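Local coordinates for protein ESSB (Staphylococcus aureus, PDB 4ANN) that is an integral membrane component of the type VII secretion system, probably required for secretion of EsxA and EsxB, and is represented here by its cytoplasmic segment, at residues S27-E32 with N127-L132; M37-Q42 with R98-F103; T70-I75 with R85-I90; A145-A150 with T175-A180. All blocks are in the same frame, centred on the assembly; numbering follows the deposited sequence. Where two conformers were deposited one is given.

From the N terminus, the chain leaves strand 21-25 and enters a loop from which two long-range closures start. Contact 1 is the outer one, bringing residues 27-32 against residues 127-132. Within its span, contact 2 joins residues 37-42 to the region of strand 101-102, and contact 3, the innermost, packs residues 70-75 on helix 80-89. Contact 4 follows in series, pairing helices 136-151 and 172-179; none of the four closures cross. Contacts 1 and 2 touch through Met37 and through a probable hydrogen bond from Thr102 to Pro131, tying loops to the short 101-102/124-125 ladder. Contacts 3 and 4 meet where Phe72, Leu87 and Ile90 reach helix 136-151, across the chain's centre from the first pair.

Contact 1. Residues S27-E32 with N127-L132; sequences SSIKPE and NVVDPL
A beta bulge at Val128 and Val129, just past strand 124-125, receives the tip of Ile29 from the loop that follows strand 21-25. The direct contact is small and apolar. Ile29 reaches it with its longer branch: CG1 is anti to the carbonyl carbon and beside the backbone N (chi1 -52°), and the terminal CD1 comes to 3.6 Å from Val129 CG2. The same methyl lies 3.7 Å from Val128 O, so it also rests against the backbone of the bulge. The side chains of Ile29 and Val129 meet at an oblique angle.

Water completes the junction. Val128 O accepts a hydrogen from each of two waters. One of them, 2.9 Å from Val128 O, donates its other hydrogen to Ser28 O at 2.7 Å. The second, 2.8 Å from Val128 O, accepts the backbone N-H of Lys30, with Lys30 N at 3.0 Å. A single carbonyl is thereby coupled to polar backbone groups on both flanks of Ile29, although the two backbones do not bond directly. Around this contact Ile29 also packs on Ile24 and Phe34, Val128 touches His33 and Met37, and Val129 lies on Arg22. Val128 and Val129 both face Leu125, the signature of a classic beta bulge, here linked to a neighbouring loop by two bridging waters.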
loop_
_atom_site.group_PDB
_atom_site.type_symbol
_atom_site.label_atom_id
_atom_site.label_comp_id
_atom_site.label_asym_id
_atom_site.label_seq_id
_atom_site.Cartn_x
_atom_site.Cartn_y
_atom_site.Cartn_z
ATOM N N SER A 27 13.210 18.695 -12.741
ATOM C CA SER A 27 12.604 18.902 -14.055
ATOM C C SER A 27 11.399 18.040 -14.233
ATOM O O SER A 27 10.629 18.290 -15.141
ATOM C CB SER A 27 13.633 18.569 -15.130
ATOM O OG SER A 27 14.087 17.222 -15.004
ATOM N N SER A 28 11.167 17.033 -13.393
ATOM C CA SER A 28 9.954 16.207 -13.492
ATOM C C SER A 28 8.739 16.962 -12.976
ATOM O O SER A 28 7.619 16.482 -13.250
ATOM C CB SER A 28 10.133 14.867 -12.795
ATOM O OG SER A 28 10.061 14.929 -11.375
ATOM N N ILE A 29 8.923 18.058 -12.245
ATOM C CA ILE A 29 7.882 18.829 -11.564
ATOM C C ILE A 29 7.705 20.137 -12.345
ATOM O O ILE A 29 8.723 20.826 -12.565
ATOM C CB ILE A 29 8.232 19.137 -10.090
ATOM C CG1 ILE A 29 8.629 17.851 -9.313
ATOM C CG2 ILE A 29 7.145 19.900 -9.345
ATOM C CD1 ILE A 29 7.429 16.885 -9.343
ATOM N N LYS A 30 6.474 20.460 -12.723
ATOM C CA LYS A 30 6.265 21.821 -13.287
ATOM C C LYS A 30 6.778 22.886 -12.354
ATOM O O LYS A 30 6.453 22.788 -11.143
ATOM C CB LYS A 30 4.762 22.062 -13.538
ATOM C CG LYS A 30 4.297 21.257 -14.769
ATOM C CD LYS A 30 2.936 21.722 -15.226
ATOM N N PRO A 31 7.473 23.916 -12.815
ATOM C CA PRO A 31 7.910 24.963 -11.865
ATOM C C PRO A 31 6.785 25.557 -11.023
ATOM O O PRO A 31 6.963 25.874 -9.839
ATOM C CB PRO A 31 8.535 26.025 -12.807
ATOM C CG PRO A 31 9.059 25.164 -13.901
ATOM C CD PRO A 31 7.950 24.182 -14.162
ATOM N N GLU A 32 5.577 25.669 -11.587
ATOM C CA GLU A 32 4.535 26.230 -10.790
ATOM C C GLU A 32 4.003 25.285 -9.723
ATOM O O GLU A 32 3.093 25.650 -8.992
ATOM C CB GLU A 32 3.307 26.576 -11.688
ATOM C CG GLU A 32 2.955 25.312 -12.492
ATOM C CD GLU A 32 3.516 25.269 -13.888
ATOM O OE1 GLU A 32 4.697 25.647 -14.227
ATOM O OE2 GLU A 32 2.691 24.800 -14.721
ATOM N N ASN A 127 -1.896 14.908 -10.405
ATOM C CA ASN A 127 -1.679 15.900 -11.441
ATOM C C ASN A 127 -0.360 16.620 -11.195
ATOM O O ASN A 127 -0.133 17.567 -11.945
ATOM C CB ASN A 127 -2.785 16.959 -11.533
ATOM C CG ASN A 127 -4.161 16.389 -11.729
ATOM O OD1 ASN A 127 -5.171 16.771 -11.120
ATOM N ND2 ASN A 127 -4.256 15.430 -12.646
ATOM N N VAL A 128 0.450 16.144 -10.255
ATOM C CA VAL A 128 1.661 16.860 -9.881
ATOM C C VAL A 128 2.927 16.022 -9.885
ATOM O O VAL A 128 3.920 16.432 -10.444
ATOM C CB VAL A 128 1.461 17.513 -8.504
ATOM C CG1 VAL A 128 2.759 18.084 -8.030
ATOM C CG2 VAL A 128 0.403 18.581 -8.593
ATOM N N VAL A 129 2.874 14.869 -9.176
ATOM C CA VAL A 129 4.025 13.985 -9.160
ATOM C C VAL A 129 3.549 12.552 -8.979
ATOM O O VAL A 129 2.545 12.294 -8.265
ATOM C CB VAL A 129 5.072 14.401 -8.104
ATOM C CG1 VAL A 129 4.556 14.229 -6.689
ATOM C CG2 VAL A 129 6.363 13.597 -8.271
ATOM N N ASP A 130 4.242 11.624 -9.588
ATOM C CA ASP A 130 4.004 10.195 -9.485
ATOM C C ASP A 130 4.212 9.735 -8.061
ATOM O O ASP A 130 4.861 10.452 -7.249
ATOM C CB ASP A 130 4.950 9.448 -10.445
ATOM C CG ASP A 130 4.579 9.561 -11.901
ATOM O OD1 ASP A 130 3.463 10.018 -12.226
ATOM O OD2 ASP A 130 5.457 9.178 -12.739
ATOM N N PRO A 131 3.667 8.573 -7.625
ATOM C CA PRO A 131 2.964 7.598 -8.443
ATOM C C PRO A 131 1.581 8.068 -8.906
ATOM O O PRO A 131 0.884 8.838 -8.259
ATOM C CB PRO A 131 2.817 6.351 -7.537
ATOM C CG PRO A 131 2.948 6.922 -6.145
ATOM C CD PRO A 131 3.919 8.048 -6.288
ATOM N N LEU A 132 1.273 7.528 -10.086
ATOM C CA LEU A 132 -0.059 7.611 -10.549
ATOM C C LEU A 132 -0.960 6.636 -9.799
ATOM O O LEU A 132 -0.503 5.550 -9.421
ATOM C CB LEU A 132 -0.128 7.142 -12.011
ATOM C CG LEU A 132 0.873 7.828 -12.963
ATOM C CD1 LEU A 132 0.889 7.152 -14.325
ATOM C CD2 LEU A 132 0.527 9.317 -12.969
HETATM O O HOH W 1 5.635 14.977 -12.302
HETATM O O HOH W 2 4.169 18.807 -11.857
#

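Contact 2. Residues M37-Q42 with R98-F103; sequences MYLLEQ and RTRYTF
Tyr101, on the short strand that pairs antiparallel with strand 124-125, reaches across to the 3-10 turn at Leu39. From CB, the bond to CG is turned anti to the carbonyl carbon (chi1 -63°), which directs the ring's edge toward Leu39 O. CE1 passes 4.3 Å from Leu39 CB and 3.2 Å from Leu39 O, which lies at the ring edge. At the tip, OH donates a short hydrogen bond of 2.6 Å to Leu39 O, arriving 21° out of the carbonyl plane with a C=O...donor angle of 135°. Leu39 O also takes a weak bond from Gln42 N within the turn. Elsewhere the ring touches Leu125 and Phe47 and makes a cation-pi contact with Arg123.

Beside it, in one of the two conformers of Arg100, Leu39 CD1 lies over a face of the guanidinium and 3.9 Å from Arg100 CD, the side chains crossing at about a right angle; this part is less certain. An ST turn precedes the strand, with Tyr101 N donating to Thr99 OG1 at 3.2 Å. The phenol is gripped a second time through water: a molecule in the ring plane donates to Tyr101 OH at 2.9 Å while accepting from Gln42 NE2, also at 2.9 Å.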
loop_
_atom_site.group_PDB
_atom_site.type_symbol
_atom_site.label_atom_id
_atom_site.label_comp_id
_atom_site.label_asym_id
_atom_site.label_seq_id
_atom_site.Cartn_x
_atom_site.Cartn_y
_atom_site.Cartn_z
ATOM N N MET A 37 5.447 20.878 -3.102
ATOM C CA MET A 37 6.214 19.694 -2.658
ATOM C C MET A 37 6.169 19.538 -1.142
ATOM O O MET A 37 6.326 18.436 -0.609
ATOM C CB MET A 37 7.619 19.771 -3.236
ATOM C CG MET A 37 7.696 19.636 -4.749
ATOM S SD MET A 37 7.362 17.988 -5.430
ATOM C CE MET A 37 5.663 18.159 -5.882
ATOM N N TYR A 38 5.946 20.615 -0.403
ATOM C CA TYR A 38 5.818 20.549 1.063
ATOM C C TYR A 38 4.696 19.589 1.456
ATOM O O TYR A 38 4.707 19.043 2.554
ATOM C CB TYR A 38 5.572 21.960 1.644
ATOM C CG TYR A 38 4.129 22.386 1.614
ATOM C CD1 TYR A 38 3.625 22.929 0.423
ATOM C CD2 TYR A 38 3.259 22.255 2.710
ATOM C CE1 TYR A 38 2.307 23.329 0.285
ATOM C CE2 TYR A 38 1.937 22.652 2.599
ATOM C CZ TYR A 38 1.503 23.179 1.401
ATOM O OH TYR A 38 0.190 23.571 1.344
ATOM N N LEU A 39 3.692 19.370 0.589
ATOM C CA LEU A 39 2.603 18.418 0.939
ATOM C C LEU A 39 3.161 17.044 1.141
ATOM O O LEU A 39 2.509 16.200 1.844
ATOM C CB LEU A 39 1.534 18.408 -0.133
ATOM C CG LEU A 39 0.765 19.732 -0.256
ATOM C CD1 LEU A 39 -0.205 19.696 -1.429
ATOM C CD2 LEU A 39 0.066 20.131 1.030
ATOM N N LEU A 40 4.300 16.698 0.539
ATOM C CA LEU A 40 4.845 15.353 0.688
ATOM C C LEU A 40 5.416 15.143 2.074
ATOM O O LEU A 40 5.685 13.970 2.426
ATOM C CB LEU A 40 5.897 15.124 -0.367
ATOM C CG LEU A 40 5.416 15.164 -1.803
ATOM C CD1 LEU A 40 6.547 14.889 -2.804
ATOM C CD2 LEU A 40 4.282 14.155 -2.027
ATOM N N GLU A 41 5.603 16.186 2.873
ATOM C CA GLU A 41 6.081 16.025 4.224
ATOM C C GLU A 41 5.036 16.441 5.251
ATOM O O GLU A 41 5.310 16.393 6.449
ATOM C CB GLU A 41 7.422 16.744 4.485
ATOM C CG GLU A 41 7.295 18.260 4.428
ATOM C CD GLU A 41 8.549 18.999 4.792
ATOM O OE1 GLU A 41 9.552 18.420 5.257
ATOM O OE2 GLU A 41 8.515 20.261 4.615
ATOM N N GLN A 42 3.827 16.830 4.849
ATOM C CA GLN A 42 2.795 17.186 5.790
ATOM C C GLN A 42 2.252 15.932 6.479
ATOM O O GLN A 42 2.002 14.944 5.821
ATOM C CB GLN A 42 1.659 17.897 5.039
ATOM C CG GLN A 42 0.642 18.511 5.916
ATOM C CD GLN A 42 -0.297 19.501 5.210
ATOM O OE1 GLN A 42 0.012 20.703 5.133
ATOM N NE2 GLN A 42 -1.385 18.964 4.707
ATOM N N ARG A 98 -9.795 10.327 -1.744
ATOM C CA ARG A 98 -10.516 11.612 -1.605
ATOM C C ARG A 98 -9.596 12.809 -1.385
ATOM O O ARG A 98 -9.985 13.993 -1.392
ATOM C CB ARG A 98 -11.512 11.407 -0.463
ATOM C CG ARG A 98 -11.126 11.944 0.894
ATOM C CD ARG A 98 -11.036 10.982 2.061
ATOM N NE ARG A 98 -9.875 11.178 2.957
ATOM C CZ ARG A 98 -9.590 12.420 3.380
ATOM N NH1 ARG A 98 -10.146 13.626 3.173
ATOM N NH2 ARG A 98 -8.523 12.440 4.174
ATOM N N THR A 99 -8.342 12.527 -1.131
ATOM C CA THR A 99 -7.349 13.549 -0.914
ATOM C C THR A 99 -6.579 13.790 -2.203
ATOM O O THR A 99 -6.852 13.167 -3.243
ATOM C CB THR A 99 -6.318 13.145 0.153
ATOM O OG1 THR A 99 -5.438 12.113 -0.277
ATOM C CG2 THR A 99 -6.973 12.547 1.386
ATOM N N ARG A 100 -5.616 14.692 -2.086
ATOM C CA ARG A 100 -4.675 15.088 -3.114
ATOM C C ARG A 100 -3.682 13.977 -3.443
ATOM O O ARG A 100 -3.131 13.929 -4.572
ATOM C CB ARG A 100 -3.939 16.392 -2.705
ATOM C CG ARG A 100 -4.689 17.689 -2.986
ATOM C CD ARG A 100 -3.892 18.892 -2.496
ATOM N NE ARG A 100 -3.528 19.842 -3.536
ATOM C CZ ARG A 100 -2.988 19.676 -4.730
ATOM N NH1 ARG A 100 -2.670 18.477 -5.225
ATOM N NH2 ARG A 100 -2.742 20.710 -5.518
ATOM N N TYR A 101 -3.361 13.130 -2.537
ATOM C CA TYR A 101 -2.339 12.132 -2.470
ATOM C C TYR A 101 -2.699 10.875 -3.254
ATOM O O TYR A 101 -3.839 10.529 -3.453
ATOM C CB TYR A 101 -2.026 11.715 -1.035
ATOM C CG TYR A 101 -1.476 12.807 -0.150
ATOM C CD1 TYR A 101 -0.240 13.413 -0.390
ATOM C CD2 TYR A 101 -2.216 13.236 0.948
ATOM C CE1 TYR A 101 0.245 14.391 0.430
ATOM C CE2 TYR A 101 -1.713 14.220 1.783
ATOM C CZ TYR A 101 -0.498 14.807 1.518
ATOM O OH TYR A 101 -0.042 15.770 2.359
ATOM N N THR A 102 -1.654 10.145 -3.640
ATOM C CA THR A 102 -1.710 8.829 -4.238
ATOM C C THR A 102 -0.765 7.942 -3.441
ATOM O O THR A 102 0.108 8.414 -2.707
ATOM C CB THR A 102 -1.315 8.811 -5.714
ATOM O OG1 THR A 102 0.075 9.229 -5.768
ATOM C CG2 THR A 102 -2.162 9.762 -6.584
ATOM N N PHE A 103 -0.960 6.615 -3.617
ATOM C CA PHE A 103 -0.173 5.642 -2.865
ATOM C C PHE A 103 -0.010 4.380 -3.701
ATOM O O PHE A 103 -0.710 4.176 -4.697
ATOM C CB PHE A 103 -0.830 5.299 -1.512
ATOM C CG PHE A 103 -2.113 4.480 -1.612
ATOM C CD1 PHE A 103 -3.304 5.098 -1.955
ATOM C CD2 PHE A 103 -2.129 3.122 -1.391
ATOM C CE1 PHE A 103 -4.520 4.371 -2.093
ATOM C CE2 PHE A 103 -3.311 2.372 -1.519
ATOM C CZ PHE A 103 -4.499 3.025 -1.866
HETATM O O HOH W 3 -1.367 16.061 4.931
#

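Contact 3. Residues T70-I75 with R85-I90; sequences TPFDNI and RYLLNI
Leu87 O is gripped by two donors, the backbone N of Ile90 at 3.2 Å, an N-H shared weakly with Tyr86 O, and the hydroxyl of Tyr143 on helix 136-151, while the side chain of the same leucine packs against Ile75 and Phe72. This turn of helix 80-89 is thus bonded to one neighbour through its backbone and fitted to another through its side chains.

Ile75 carries most of the contact, its two branches turned mainly to consecutive helix residues. CG1 occupies the position between the backbone N and the carbonyl carbon (chi1 78°), and the chain then runs extended, bringing CD1 within 4.0 Å of Leu87 CD2. The other branch, CG2, approaches the Tyr86 ring at CD2, 3.7 Å away. Leu87 CD2 has a second neighbour in Phe72 CE1 at 4.3 Å, where the methyl stands at the edge of the phenyl ring, near its plane. A 3-10 bond of 3.0 Å from Ile75 N to Phe72 O holds these two residues one turn apart, so that both present their side chains to the helix.

The surroundings continue the apolar theme. Tyr86 meets Phe78 edge-to-face and also touches the Phe112 ring; Phe72 is backed by Leu110 and Leu146, and Leu87 by Ala150 and Phe151. Across the contact itself the chemistry is entirely that of hydrocarbon and ring, which implies that shape and burial hold the 3-10 turn on the helix, while the polar bond from Tyr143 fastens the helix to helix 136-151.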
loop_
_atom_site.group_PDB
_atom_site.type_symbol
_atom_site.label_atom_id
_atom_site.label_comp_id
_atom_site.label_asym_id
_atom_site.label_seq_id
_atom_site.Cartn_x
_atom_site.Cartn_y
_atom_site.Cartn_z
ATOM N N THR A 70 4.156 -0.994 12.149
ATOM C CA THR A 70 4.447 -2.408 11.945
ATOM C C THR A 70 4.414 -2.733 10.480
ATOM O O THR A 70 3.385 -2.556 9.829
ATOM C CB THR A 70 3.390 -3.247 12.696
ATOM O OG1 THR A 70 3.505 -2.996 14.091
ATOM C CG2 THR A 70 3.526 -4.720 12.458
ATOM N N PRO A 71 5.504 -3.209 9.879
ATOM C CA PRO A 71 5.455 -3.584 8.455
ATOM C C PRO A 71 4.449 -4.670 8.179
ATOM O O PRO A 71 4.262 -5.594 9.002
ATOM C CB PRO A 71 6.878 -4.107 8.176
ATOM C CG PRO A 71 7.695 -3.475 9.253
ATOM C CD PRO A 71 6.841 -3.408 10.467
ATOM N N PHE A 72 3.863 -4.654 6.996
ATOM C CA PHE A 72 2.918 -5.694 6.567
ATOM C C PHE A 72 3.446 -7.104 6.836
ATOM O O PHE A 72 2.711 -7.955 7.288
ATOM C CB PHE A 72 2.566 -5.502 5.098
ATOM C CG PHE A 72 1.914 -6.718 4.480
ATOM C CD1 PHE A 72 0.561 -6.983 4.680
ATOM C CD2 PHE A 72 2.658 -7.624 3.757
ATOM C CE1 PHE A 72 -0.019 -8.146 4.172
ATOM C CE2 PHE A 72 2.064 -8.790 3.255
ATOM C CZ PHE A 72 0.748 -9.036 3.466
ATOM N N ASP A 73 4.692 -7.374 6.452
ATOM C CA ASP A 73 5.151 -8.744 6.527
ATOM C C ASP A 73 5.153 -9.311 7.933
ATOM O O ASP A 73 5.204 -10.537 8.103
ATOM C CB ASP A 73 6.558 -8.890 5.943
ATOM C CG ASP A 73 6.612 -8.837 4.432
ATOM O OD1 ASP A 73 5.620 -9.024 3.751
ATOM O OD2 ASP A 73 7.791 -8.630 3.990
ATOM N N ASN A 74 5.101 -8.441 8.952
ATOM C CA ASN A 74 5.042 -8.944 10.335
ATOM C C ASN A 74 3.753 -9.656 10.651
ATOM O O ASN A 74 3.680 -10.409 11.626
ATOM C CB ASN A 74 5.210 -7.743 11.311
ATOM C CG ASN A 74 6.594 -7.199 11.328
ATOM O OD1 ASN A 74 7.354 -7.253 10.317
ATOM N ND2 ASN A 74 6.931 -6.616 12.466
ATOM N N ILE A 75 2.677 -9.445 9.887
ATOM C CA ILE A 75 1.393 -10.034 10.228
ATOM C C ILE A 75 1.298 -11.522 9.851
ATOM O O ILE A 75 0.364 -12.191 10.232
ATOM C CB ILE A 75 0.193 -9.277 9.629
ATOM C CG1 ILE A 75 -0.079 -9.543 8.174
ATOM C CG2 ILE A 75 0.297 -7.775 9.927
ATOM C CD1 ILE A 75 -1.406 -8.951 7.684
ATOM N N ARG A 85 -8.174 -9.295 10.952
ATOM C CA ARG A 85 -8.522 -7.924 11.328
ATOM C C ARG A 85 -7.653 -6.931 10.549
ATOM O O ARG A 85 -8.150 -5.939 9.993
ATOM C CB ARG A 85 -8.417 -7.737 12.812
ATOM C CG ARG A 85 -8.828 -6.350 13.264
ATOM C CD ARG A 85 -8.982 -6.234 14.768
ATOM N NE ARG A 85 -7.735 -6.325 15.537
ATOM C CZ ARG A 85 -6.921 -5.341 15.779
ATOM N NH1 ARG A 85 -7.133 -4.146 15.247
ATOM N NH2 ARG A 85 -5.864 -5.549 16.542
ATOM N N TYR A 86 -6.341 -7.164 10.559
ATOM C CA TYR A 86 -5.416 -6.316 9.857
ATOM C C TYR A 86 -5.700 -6.312 8.362
ATOM O O TYR A 86 -5.734 -5.237 7.712
ATOM C CB TYR A 86 -3.973 -6.740 10.123
ATOM C CG TYR A 86 -3.392 -6.209 11.437
ATOM C CD1 TYR A 86 -3.970 -6.415 12.679
ATOM C CD2 TYR A 86 -2.213 -5.454 11.420
ATOM C CE1 TYR A 86 -3.425 -5.923 13.834
ATOM C CE2 TYR A 86 -1.665 -4.962 12.582
ATOM C CZ TYR A 86 -2.280 -5.178 13.801
ATOM O OH TYR A 86 -1.762 -4.680 14.962
ATOM N N LEU A 87 -5.902 -7.484 7.772
ATOM C CA LEU A 87 -6.195 -7.568 6.339
ATOM C C LEU A 87 -7.469 -6.819 5.971
ATOM O O LEU A 87 -7.491 -6.101 4.960
ATOM C CB LEU A 87 -6.280 -9.012 5.898
ATOM C CG LEU A 87 -4.989 -9.802 5.831
ATOM C CD1 LEU A 87 -5.279 -11.274 5.647
ATOM C CD2 LEU A 87 -4.097 -9.273 4.740
ATOM N N LEU A 88 -8.520 -6.969 6.765
ATOM C CA LEU A 88 -9.769 -6.260 6.544
ATOM C C LEU A 88 -9.550 -4.764 6.597
ATOM O O LEU A 88 -10.137 -4.000 5.823
ATOM C CB LEU A 88 -10.802 -6.720 7.536
ATOM C CG LEU A 88 -11.477 -8.060 7.199
ATOM C CD1 LEU A 88 -12.113 -8.692 8.421
ATOM C CD2 LEU A 88 -12.536 -7.849 6.099
ATOM N N ASN A 89 -8.706 -4.310 7.512
ATOM C CA ASN A 89 -8.478 -2.870 7.655
ATOM C C ASN A 89 -7.740 -2.258 6.505
ATOM O O ASN A 89 -7.790 -1.018 6.359
ATOM C CB ASN A 89 -7.750 -2.573 8.969
ATOM C CG ASN A 89 -8.625 -2.740 10.215
ATOM O OD1 ASN A 89 -9.847 -2.763 10.132
ATOM N ND2 ASN A 89 -7.974 -2.816 11.350
ATOM N N ILE A 90 -7.046 -3.026 5.678
ATOM C CA ILE A 90 -6.274 -2.454 4.551
ATOM C C ILE A 90 -7.153 -1.599 3.663
ATOM O O ILE A 90 -6.716 -0.599 3.101
ATOM C CB ILE A 90 -5.567 -3.559 3.758
ATOM C CG1 ILE A 90 -4.477 -4.216 4.591
ATOM C CG2 ILE A 90 -5.069 -3.049 2.404
ATOM C CD1 ILE A 90 -3.869 -5.466 3.970
#

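Contact 4. Residues A145-A150 with T175-A180; sequences ALVICA and TKVIEA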
loop_
_atom_site.group_PDB
_atom_site.type_symbol
_atom_site.label_atom_id
_atom_site.label_comp_id
_atom_site.label_asym_id
_atom_site.label_seq_id
_atom_site.Cartn_x
_atom_site.Cartn_y
_atom_site.Cartn_z
ATOM N N ALA A 145 -3.287 -10.350 -3.556
ATOM C CA ALA A 145 -1.935 -10.835 -3.376
ATOM C C ALA A 145 -1.468 -10.663 -1.929
ATOM O O ALA A 145 -0.813 -11.563 -1.376
ATOM C CB ALA A 145 -0.985 -10.182 -4.345
ATOM N N LEU A 146 -1.795 -9.557 -1.300
ATOM C CA LEU A 146 -1.480 -9.373 0.111
ATOM C C LEU A 146 -2.151 -10.426 0.989
ATOM O O LEU A 146 -1.557 -10.969 1.916
ATOM C CB LEU A 146 -1.861 -7.967 0.609
ATOM C CG LEU A 146 -1.036 -6.805 0.036
ATOM C CD1 LEU A 146 -1.620 -5.490 0.516
ATOM C CD2 LEU A 146 0.407 -6.871 0.410
ATOM N N VAL A 147 -3.436 -10.724 0.725
ATOM C CA VAL A 147 -4.136 -11.739 1.493
ATOM C C VAL A 147 -3.425 -13.091 1.360
ATOM O O VAL A 147 -3.190 -13.812 2.328
ATOM C CB VAL A 147 -5.605 -11.821 1.065
ATOM C CG1 VAL A 147 -6.274 -13.046 1.696
ATOM C CG2 VAL A 147 -6.366 -10.542 1.404
ATOM N N ILE A 148 -3.101 -13.470 0.109
ATOM C CA ILE A 148 -2.437 -14.743 -0.137
ATOM C C ILE A 148 -1.120 -14.799 0.591
ATOM O O ILE A 148 -0.775 -15.796 1.239
ATOM C CB ILE A 148 -2.284 -14.955 -1.666
ATOM C CG1 ILE A 148 -3.655 -15.178 -2.296
ATOM C CG2 ILE A 148 -1.307 -16.084 -1.954
ATOM C CD1 ILE A 148 -3.670 -15.143 -3.797
ATOM N N CYS A 149 -0.324 -13.729 0.491
ATOM C CA CYS A 149 0.973 -13.687 1.171
ATOM C C CYS A 149 0.847 -13.773 2.668
ATOM O O CYS A 149 1.649 -14.415 3.345
ATOM C CB CYS A 149 1.730 -12.430 0.768
ATOM S SG CYS A 149 2.328 -12.432 -0.936
ATOM N N ALA A 150 -0.179 -13.123 3.241
ATOM C CA ALA A 150 -0.369 -13.150 4.687
ATOM C C ALA A 150 -0.629 -14.582 5.165
ATOM O O ALA A 150 -0.256 -14.882 6.312
ATOM C CB ALA A 150 -1.501 -12.230 5.099
ATOM N N THR A 175 -7.518 -20.018 -4.253
ATOM C CA THR A 175 -8.479 -19.903 -5.381
ATOM C C THR A 175 -9.658 -19.021 -5.022
ATOM O O THR A 175 -10.117 -18.238 -5.835
ATOM C CB THR A 175 -8.921 -21.312 -5.783
ATOM O OG1 THR A 175 -7.789 -21.973 -6.273
ATOM C CG2 THR A 175 -10.022 -21.265 -6.864
ATOM N N LYS A 176 -10.212 -19.193 -3.814
ATOM C CA LYS A 176 -11.362 -18.396 -3.416
ATOM C C LYS A 176 -11.006 -16.916 -3.379
ATOM O O LYS A 176 -11.789 -16.052 -3.773
ATOM C CB LYS A 176 -11.960 -18.812 -2.089
ATOM C CG LYS A 176 -12.705 -20.165 -2.137
ATOM N N VAL A 177 -9.787 -16.585 -2.868
ATOM C CA VAL A 177 -9.355 -15.202 -2.858
ATOM C C VAL A 177 -9.267 -14.677 -4.287
ATOM O O VAL A 177 -9.761 -13.597 -4.606
ATOM C CB VAL A 177 -7.994 -15.090 -2.122
ATOM C CG1 VAL A 177 -7.414 -13.707 -2.313
ATOM C CG2 VAL A 177 -8.173 -15.392 -0.644
ATOM N N ILE A 178 -8.636 -15.416 -5.174
ATOM C CA ILE A 178 -8.411 -15.024 -6.532
ATOM C C ILE A 178 -9.706 -14.804 -7.272
ATOM O O ILE A 178 -9.804 -13.883 -8.114
ATOM C CB ILE A 178 -7.510 -16.048 -7.240
ATOM C CG1 ILE A 178 -6.064 -15.894 -6.714
ATOM C CG2 ILE A 178 -7.580 -15.907 -8.753
ATOM C CD1 ILE A 178 -5.148 -17.034 -7.090
ATOM N N GLU A 179 -10.692 -15.627 -6.987
ATOM C CA GLU A 179 -11.956 -15.566 -7.702
ATOM C C GLU A 179 -12.875 -14.478 -7.183
ATOM O O GLU A 179 -13.886 -14.204 -7.864
ATOM C CB GLU A 179 -12.620 -16.931 -7.687
ATOM C CG GLU A 179 -11.841 -17.889 -8.608
ATOM C CD GLU A 179 -12.675 -19.151 -8.754
ATOM O OE1 GLU A 179 -13.723 -19.135 -8.072
ATOM O OE2 GLU A 179 -12.155 -19.966 -9.490
ATOM N N ALA A 180 -12.632 -13.882 -6.035
ATOM C CA ALA A 180 -13.552 -12.841 -5.521
ATOM C C ALA A 180 -13.748 -11.781 -6.543
ATOM O O ALA A 180 -12.783 -11.201 -7.068
ATOM C CB ALA A 180 -13.012 -12.232 -4.238
#
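Val177 fits against Val147 and Ile148 where segments 145-150 and 175-179 of helices 136-151 and 172-179 run nearly antiparallel, their axes 168° apart and 9.8 Å at closest approach. The valine's two methyls are shared out. CG2 meets Val147 CG1 at 3.8 Å, and CG1 comes to 4.0 Å from Ile148 CG1. Ile148 then extends past Val177: the chain runs extended beyond CG1, and its CD1 reaches Ile178 CG1 at 3.8 Å. All three pairs cross obliquely, and all four side chains are buried. Leu190 and Phe189 of helix 183-192 cover the valines, while Leu160 adjoins Ile148 and Leu165 adjoins Ile178.

The far side of helix 172-179 is more accessible to solvent. Thr175, whose side chain starts away from the partner helix, is partly exposed and Glu179 is exposed, neither of them touching residues 145-150. At the end of this helix the N-H of Ala180 is shared, weakly with Lys176 O and also with Val177 O, Ala180 N lying 3.2 Å from each. Branched aliphatic groups alone make up the direct interface, so close fit probably joins the helices there, and a polar tie is added beside it by the ammonium of Lys144, which binds both Ile178 O and Ala180 O, a positive charge at a carboxyl end that the helix dipole would probably favour.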